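Local atomic coordinates of short chain dehydrogenase/reductase (Acinetobacter baumannii, PDB entry 4IUY), a protein that probably catalyses NAD(P)(H)-dependent oxidation or reduction of an as yet unassigned substrate, as a Rossmann-fold member of the short-chain dehydrogenase/reductase family. Residues E66-I71 with V77-F82; D117-L122 with D126-K131; E190-E195 with I201-I206. All coordinates share one frame; numbering follows the deposited sequence.

Contact 1 (E66-I71 with V77-F82); sequences ELESHI and VQVYTF
Methyl CG2 of Ile71 touches both valines of the facing segment: it lies 3.5 Å from Val77 CG2 and equally far from Val79 CG2, so this branch methyl sits between the side chains of two alternate residues of 77-82. The side chains of Ile71 and Val79 lie roughly perpendicular. One turn earlier, Glu68 packs CG against Val79 CG1 at 3.9 Å and rests its carboxylate carbon CD against Thr81 CG2, 3.8 Å away. Its CG stands anti to the backbone N (chi1 177°) and the chain runs on extended, which brings the carboxylate up to the methyl of Thr81. Helix 65-75 and strand 79-83 are the second half of a right-handed beta-alpha-beta crossover of the Rossmann fold, and the axes of helix 66-71 and strand 79-82 run antiparallel, at 174°. Two waters then tie the carboxylate to the backbone of this outermost strand of the chain's sheet: Glu68 OE2 accepts from both, at 2.5 Å from water 1 and 3.0 Å from water 2. Water 1 also donates to Val79 O, and water 2 accepts from Thr81 N. Farther out, Ala48 of helix 38-49 packs on Ile71 and Val77, while Tyr80 bonds through its backbone to Ile54 and Ile56.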
# COMPACT_ATOMS: atom_id res chain seq x y z
N GLU D 66 5.67 9.04 -40.35
CA GLU D 66 4.59 10.04 -40.44
C GLU D 66 4.65 11.05 -39.31
O GLU D 66 4.51 12.25 -39.55
CB GLU D 66 3.17 9.48 -40.42
CG GLU D 66 2.71 8.55 -41.46
CD GLU D 66 1.20 8.35 -41.37
OE1 GLU D 66 0.53 9.13 -40.64
OE2 GLU D 66 0.68 7.40 -41.98
N LEU D 67 4.81 10.53 -38.09
CA LEU D 67 4.80 11.32 -36.88
C LEU D 67 5.89 12.37 -36.91
O LEU D 67 5.62 13.53 -36.63
CB LEU D 67 4.99 10.41 -35.66
CG LEU D 67 5.09 10.99 -34.25
CD1 LEU D 67 3.80 11.68 -33.85
CD2 LEU D 67 5.47 9.88 -33.24
N GLU D 68 7.11 11.96 -37.29
CA GLU D 68 8.24 12.88 -37.43
C GLU D 68 7.88 14.06 -38.34
O GLU D 68 8.08 15.22 -38.00
CB GLU D 68 9.45 12.13 -37.98
CG GLU D 68 10.67 12.98 -38.24
CD GLU D 68 11.83 12.17 -38.81
OE1 GLU D 68 11.58 11.13 -39.46
OE2 GLU D 68 13.00 12.59 -38.64
N SER D 69 7.29 13.74 -39.49
CA SER D 69 6.92 14.78 -40.45
C SER D 69 5.85 15.71 -39.93
O SER D 69 5.94 16.92 -40.14
CB SER D 69 6.45 14.18 -41.77
OG SER D 69 7.50 13.47 -42.38
N HIS D 70 4.82 15.13 -39.31
CA HIS D 70 3.74 15.94 -38.75
C HIS D 70 4.31 16.93 -37.76
O HIS D 70 4.04 18.11 -37.82
CB HIS D 70 2.67 15.06 -38.07
CG HIS D 70 1.77 14.35 -39.03
ND1 HIS D 70 1.25 14.95 -40.16
CD2 HIS D 70 1.28 13.08 -39.02
CE1 HIS D 70 0.49 14.08 -40.81
NE2 HIS D 70 0.48 12.94 -40.13
N ILE D 71 5.15 16.42 -36.88
CA ILE D 71 5.74 17.18 -35.79
C ILE D 71 6.70 18.28 -36.26
O ILE D 71 6.62 19.42 -35.78
CB ILE D 71 6.44 16.25 -34.78
CG1 ILE D 71 5.40 15.41 -34.04
CG2 ILE D 71 7.33 17.06 -33.83
CD1 ILE D 71 5.93 14.68 -32.83
N VAL D 77 9.68 21.82 -33.94
CA VAL D 77 10.71 21.37 -32.99
C VAL D 77 11.70 20.37 -33.62
O VAL D 77 11.45 19.82 -34.68
CB VAL D 77 10.04 20.73 -31.74
CG1 VAL D 77 9.07 21.71 -31.13
CG2 VAL D 77 9.32 19.45 -32.12
N GLN D 78 12.83 20.14 -32.96
CA GLN D 78 13.78 19.11 -33.39
C GLN D 78 13.21 17.71 -33.17
O GLN D 78 12.57 17.44 -32.13
CB GLN D 78 15.09 19.26 -32.61
CG GLN D 78 15.80 20.57 -32.88
CD GLN D 78 16.04 20.75 -34.36
OE1 GLN D 78 15.41 21.60 -35.00
NE2 GLN D 78 16.94 19.93 -34.92
N VAL D 79 13.38 16.82 -34.15
CA VAL D 79 12.98 15.42 -33.99
C VAL D 79 14.11 14.48 -34.41
O VAL D 79 14.62 14.57 -35.51
CB VAL D 79 11.73 15.05 -34.81
CG1 VAL D 79 11.31 13.64 -34.49
CG2 VAL D 79 10.60 15.98 -34.51
N TYR D 80 14.49 13.57 -33.53
CA TYR D 80 15.46 12.54 -33.87
C TYR D 80 14.74 11.19 -33.76
O TYR D 80 13.99 10.97 -32.83
CB TYR D 80 16.64 12.59 -32.92
CG TYR D 80 17.45 13.87 -33.01
CD1 TYR D 80 18.58 13.94 -33.83
CD2 TYR D 80 17.09 15.01 -32.27
CE1 TYR D 80 19.33 15.11 -33.92
CE2 TYR D 80 17.84 16.20 -32.36
CZ TYR D 80 18.96 16.24 -33.18
OH TYR D 80 19.73 17.41 -33.28
N THR D 81 14.88 10.35 -34.77
CA THR D 81 14.31 9.01 -34.70
C THR D 81 15.42 7.95 -34.64
O THR D 81 16.49 8.14 -35.19
CB THR D 81 13.36 8.74 -35.87
OG1 THR D 81 14.10 8.77 -37.10
CG2 THR D 81 12.27 9.79 -35.89
N PHE D 82 15.16 6.87 -33.92
CA PHE D 82 16.09 5.76 -33.82
C PHE D 82 15.37 4.42 -33.84
O PHE D 82 14.45 4.17 -33.05
CB PHE D 82 16.90 5.85 -32.53
CG PHE D 82 17.85 7.01 -32.48
CD1 PHE D 82 19.07 6.95 -33.17
CD2 PHE D 82 17.54 8.16 -31.75
CE1 PHE D 82 19.97 8.02 -33.12
CE2 PHE D 82 18.44 9.23 -31.70
CZ PHE D 82 19.66 9.16 -32.39
O HOH W 1 13.82 14.93 -38.24
O HOH W 2 15.56 11.28 -37.63

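Contact 2 (D117-L122 with D126-K131); sequences DTKRFL and DEDWDK
Lys119 meets Asp128 through the last three atoms of an extended side chain. Its CB points toward helix 126-153, and CG stands anti to the carbonyl carbon (chi1 -71°), which sends the chain out from the loop to the helix. CD comes within 3.5 Å of Asp128 OD2, CE within 3.3 Å of the same oxygen, and NZ closes a salt bridge to Asp128 OD2 at 2.6 Å. The ammonium reaches OD2 on its syn side, 20° out of the carboxylate plane. The other oxygen, Asp128 OD1, accepts a bond from water 3 at 3.0 Å. That water also donates to Asp117 OD2, 2.8 Å away, and accepts from Lys131 NZ. It thus links two carboxylates whose oxygens OD2 of Asp117 and OD1 of Asp128 approach to 4.3 Å; the two lysines probably offset their like charges. Asp117 OD1 accepts a hydrogen bond from the backbone N-H of Thr118. This surface salt bridge and shared water join the loop after strand 108-111 to the first turns of helix 126-153. Asn125, just before the helix, accepts at OD1 from Asp128 N. Phe121 and Trp129 pack on Ser176 and Pro177 of helix 176-196, respectively, and the helix also faces the second subunit, where Trp129 stacks on Trp141 and Asp126 pairs with Arg89 of that subunit.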
# COMPACT_ATOMS: atom_id res chain seq x y z
N ASP D 117 -0.13 -10.02 -23.19
CA ASP D 117 -0.77 -11.13 -23.86
C ASP D 117 -1.96 -11.46 -22.98
O ASP D 117 -2.21 -10.79 -21.99
CB ASP D 117 0.19 -12.33 -23.95
CG ASP D 117 -0.14 -13.26 -25.12
OD1 ASP D 117 -1.29 -13.25 -25.61
OD2 ASP D 117 0.75 -14.04 -25.51
N THR D 118 -2.71 -12.48 -23.37
CA THR D 118 -3.79 -12.99 -22.55
C THR D 118 -3.70 -14.49 -22.58
O THR D 118 -3.91 -15.11 -23.61
CB THR D 118 -5.16 -12.57 -23.08
OG1 THR D 118 -5.23 -11.14 -23.12
CG2 THR D 118 -6.25 -13.08 -22.15
N LYS D 119 -3.32 -15.07 -21.45
CA LYS D 119 -3.19 -16.51 -21.32
C LYS D 119 -3.55 -16.90 -19.92
O LYS D 119 -3.31 -16.14 -18.99
CB LYS D 119 -1.76 -16.98 -21.59
CG LYS D 119 -1.30 -16.88 -23.03
CD LYS D 119 -0.00 -17.63 -23.18
CE LYS D 119 0.51 -17.57 -24.59
NZ LYS D 119 1.53 -18.64 -24.77
N ARG D 120 -4.10 -18.09 -19.77
CA ARG D 120 -4.34 -18.66 -18.46
C ARG D 120 -3.02 -18.70 -17.69
O ARG D 120 -1.94 -18.70 -18.29
CB ARG D 120 -4.92 -20.07 -18.62
CG ARG D 120 -6.25 -20.03 -19.36
CD ARG D 120 -7.08 -21.28 -19.16
NE ARG D 120 -6.87 -22.09 -20.34
CZ ARG D 120 -7.72 -22.15 -21.35
NH1 ARG D 120 -8.87 -21.50 -21.32
NH2 ARG D 120 -7.41 -22.89 -22.39
N PHE D 121 -3.12 -18.66 -16.36
CA PHE D 121 -1.93 -18.64 -15.54
C PHE D 121 -0.95 -19.75 -15.91
O PHE D 121 0.25 -19.49 -16.06
CB PHE D 121 -2.25 -18.71 -14.04
CG PHE D 121 -1.02 -18.83 -13.19
CD1 PHE D 121 -0.25 -17.72 -12.91
CD2 PHE D 121 -0.60 -20.08 -12.74
CE1 PHE D 121 0.91 -17.84 -12.19
CE2 PHE D 121 0.56 -20.20 -12.00
CZ PHE D 121 1.32 -19.08 -11.72
N LEU D 122 -1.47 -20.95 -16.12
CA LEU D 122 -0.65 -22.12 -16.41
C LEU D 122 -0.22 -22.27 -17.88
O LEU D 122 0.54 -23.19 -18.20
CB LEU D 122 -1.37 -23.40 -15.95
CG LEU D 122 -1.61 -23.58 -14.44
CD1 LEU D 122 -2.47 -24.81 -14.20
CD2 LEU D 122 -0.31 -23.65 -13.64
N ASP D 126 8.11 -19.86 -20.77
CA ASP D 126 9.36 -19.16 -20.51
C ASP D 126 9.60 -18.06 -21.56
O ASP D 126 10.12 -16.99 -21.24
CB ASP D 126 10.56 -20.13 -20.50
CG ASP D 126 10.59 -21.07 -19.29
OD1 ASP D 126 10.00 -20.76 -18.24
OD2 ASP D 126 11.26 -22.13 -19.37
N GLU D 127 9.20 -18.33 -22.80
CA GLU D 127 9.38 -17.36 -23.88
C GLU D 127 8.45 -16.16 -23.68
O GLU D 127 8.88 -15.00 -23.82
CB GLU D 127 9.17 -18.01 -25.25
CG GLU D 127 10.20 -19.11 -25.60
CD GLU D 127 10.01 -20.40 -24.77
OE1 GLU D 127 8.87 -20.94 -24.73
OE2 GLU D 127 10.99 -20.86 -24.13
N ASP D 128 7.19 -16.44 -23.32
CA ASP D 128 6.23 -15.40 -22.98
C ASP D 128 6.76 -14.58 -21.82
O ASP D 128 6.72 -13.35 -21.85
CB ASP D 128 4.90 -15.98 -22.56
CG ASP D 128 4.21 -16.76 -23.64
OD1 ASP D 128 4.32 -16.36 -24.83
OD2 ASP D 128 3.54 -17.76 -23.29
N TRP D 129 7.24 -15.26 -20.78
CA TRP D 129 7.75 -14.57 -19.60
C TRP D 129 8.89 -13.63 -19.93
O TRP D 129 8.85 -12.45 -19.56
CB TRP D 129 8.18 -15.57 -18.53
CG TRP D 129 8.81 -14.93 -17.32
CD1 TRP D 129 10.12 -14.59 -17.16
CD2 TRP D 129 8.14 -14.55 -16.12
NE1 TRP D 129 10.31 -14.03 -15.91
CE2 TRP D 129 9.11 -13.99 -15.26
CE3 TRP D 129 6.81 -14.64 -15.68
CZ2 TRP D 129 8.80 -13.53 -13.99
CZ3 TRP D 129 6.51 -14.18 -14.41
CH2 TRP D 129 7.50 -13.62 -13.59
N ASP D 130 9.92 -14.15 -20.61
CA ASP D 130 11.07 -13.33 -21.00
C ASP D 130 10.65 -12.13 -21.83
O ASP D 130 11.10 -11.03 -21.57
CB ASP D 130 12.14 -14.14 -21.73
CG ASP D 130 12.81 -15.18 -20.83
OD1 ASP D 130 12.71 -15.09 -19.58
OD2 ASP D 130 13.47 -16.10 -21.38
N LYS D 131 9.77 -12.33 -22.80
CA LYS D 131 9.32 -11.20 -23.62
C LYS D 131 8.67 -10.10 -22.80
O LYS D 131 9.03 -8.94 -22.90
CB LYS D 131 8.35 -11.66 -24.71
CG LYS D 131 7.87 -10.52 -25.59
CD LYS D 131 7.14 -11.00 -26.81
CE LYS D 131 5.89 -11.78 -26.43
NZ LYS D 131 4.77 -10.92 -25.90
O HOH W 3 3.47 -13.52 -24.90

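Contact 3 (E190-E195 with I201-I206); sequences EVMAVE and INVNAI
Met192, a selenomethionine, overlaps the branched end of Val203: its CE lies 3.5 Å from Val203 CG1 and 4.0 Å from Val203 CG2, so the terminal methyl meets both branches of the valine. The chain bends at its last torsion (chi3 44°), which turns CE back toward the strand while CB keeps to 4.0 Å from Val203 CG1. The two side chains meet nearly perpendicular. Ala193 comes close beside them and, consistent with its small side chain, the backbones approach: Ala193 CA is 4.8 Å from Val203 CA, and Ala193 CB is 3.8 Å from Val203 O. Helix 176-196 and strand 202-208 form the second half of a right-handed beta-alpha-beta crossover that starts at strand 159-163 in the Rossmann fold. Just before the strand, water 4 bridges the two backbones, donating to Ala193 O at 2.7 Å and to Ile201 O at 2.6 Å, and so gives both carbonyls a partner in a buried setting. Ile160 of the neighbouring strand touches both Met192 and Val203, and Ala144 of helix 126-153 also packs on Met192. Phe121 of the second subunit reaches Met192 as well, while Thr259 OG1 accepts a bond from Val203 N.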
# COMPACT_ATOMS: atom_id res chain seq x y z
N GLU D 190 10.55 3.71 -7.10
CA GLU D 190 10.82 4.19 -5.74
C GLU D 190 12.28 4.07 -5.36
O GLU D 190 12.87 5.00 -4.78
CB GLU D 190 9.96 3.45 -4.73
CG GLU D 190 8.45 3.59 -5.01
CD GLU D 190 7.55 2.73 -4.11
OE1 GLU D 190 7.69 1.48 -4.09
OE2 GLU D 190 6.70 3.33 -3.41
N VAL D 191 12.86 2.90 -5.66
CA VAL D 191 14.26 2.62 -5.34
C VAL D 191 15.21 3.54 -6.13
O VAL D 191 16.14 4.11 -5.58
CB VAL D 191 14.61 1.11 -5.60
CG1 VAL D 191 16.08 0.86 -5.41
CG2 VAL D 191 13.81 0.22 -4.66
N MSE D 192 14.92 3.72 -7.42
CA MSE D 192 15.69 4.62 -8.26
C MSE D 192 15.56 6.05 -7.75
O MSE D 192 16.53 6.81 -7.74
CB MSE D 192 15.25 4.54 -9.70
CG MSE D 192 15.65 3.27 -10.43
SE MSE D 192 14.81 3.21 -12.23
CE MSE D 192 15.15 5.04 -12.76
N ALA D 193 14.37 6.43 -7.30
CA ALA D 193 14.19 7.79 -6.82
C ALA D 193 15.18 8.06 -5.69
O ALA D 193 15.84 9.12 -5.66
CB ALA D 193 12.80 7.99 -6.36
N VAL D 194 15.32 7.09 -4.79
CA VAL D 194 16.24 7.21 -3.67
C VAL D 194 17.70 7.26 -4.10
O VAL D 194 18.44 8.14 -3.67
CB VAL D 194 16.06 6.02 -2.67
CG1 VAL D 194 17.22 6.00 -1.66
CG2 VAL D 194 14.69 6.09 -1.97
N GLU D 195 18.08 6.36 -5.01
CA GLU D 195 19.48 6.22 -5.43
C GLU D 195 19.97 7.27 -6.43
O GLU D 195 21.17 7.48 -6.56
CB GLU D 195 19.74 4.79 -5.93
CG GLU D 195 19.97 3.80 -4.77
CD GLU D 195 20.16 2.35 -5.21
OE1 GLU D 195 19.27 1.82 -5.90
OE2 GLU D 195 21.20 1.75 -4.88
N ILE D 201 18.36 14.00 -10.15
CA ILE D 201 17.43 13.36 -11.05
C ILE D 201 16.26 12.80 -10.29
O ILE D 201 16.44 11.91 -9.46
CB ILE D 201 18.12 12.25 -11.82
CG1 ILE D 201 19.19 12.85 -12.74
CG2 ILE D 201 17.12 11.44 -12.64
CD1 ILE D 201 20.13 11.83 -13.33
N ASN D 202 15.05 13.30 -10.55
CA ASN D 202 13.88 12.72 -9.91
C ASN D 202 13.23 11.61 -10.79
O ASN D 202 13.27 11.68 -12.03
CB ASN D 202 12.86 13.79 -9.46
CG ASN D 202 12.29 14.59 -10.62
OD1 ASN D 202 12.88 14.67 -11.70
ND2 ASN D 202 11.12 15.21 -10.40
N VAL D 203 12.64 10.61 -10.14
CA VAL D 203 12.14 9.44 -10.84
C VAL D 203 10.72 9.14 -10.36
O VAL D 203 10.48 8.89 -9.17
CB VAL D 203 13.04 8.21 -10.59
CG1 VAL D 203 12.56 7.02 -11.42
CG2 VAL D 203 14.54 8.53 -10.90
N ASN D 204 9.77 9.19 -11.30
CA ASN D 204 8.36 9.00 -10.98
C ASN D 204 7.65 8.11 -11.99
O ASN D 204 8.16 7.82 -13.07
CB ASN D 204 7.66 10.34 -10.87
CG ASN D 204 8.17 11.15 -9.72
OD1 ASN D 204 7.86 10.87 -8.55
ND2 ASN D 204 9.01 12.13 -10.03
N ALA D 205 6.45 7.67 -11.62
CA ALA D 205 5.68 6.78 -12.46
C ALA D 205 4.29 7.30 -12.73
O ALA D 205 3.70 8.00 -11.91
CB ALA D 205 5.61 5.36 -11.80
N ILE D 206 3.75 6.94 -13.88
CA ILE D 206 2.35 7.15 -14.18
C ILE D 206 1.71 5.80 -14.46
O ILE D 206 2.24 5.00 -15.25
CB ILE D 206 2.19 8.06 -15.39
CG1 ILE D 206 2.73 9.45 -15.04
CG2 ILE D 206 0.70 8.11 -15.80
CD1 ILE D 206 2.88 10.40 -16.22
O HOH W 4 15.32 11.26 -7.25

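In the fold
Contacts 1 and 3 are buried and alike in plan: each packs a helix on the strand that follows it in a crossover of the same parallel sheet. They lie on opposite sides of the chain's centre, about 17 Å apart at their nearest atoms. Contact 1, on an edge strand within this chain, mixes methyl packing with a hydrated carboxylate; contact 3, on an interior strand, is apolar save for one backbone-bridging water. Contact 2 differs: a surface contact between a loop and a helix, held by charge and a shared water. Contacts 2 and 3 both touch the second subunit, whereas no other chain of the assembly reaches the segments of contact 1.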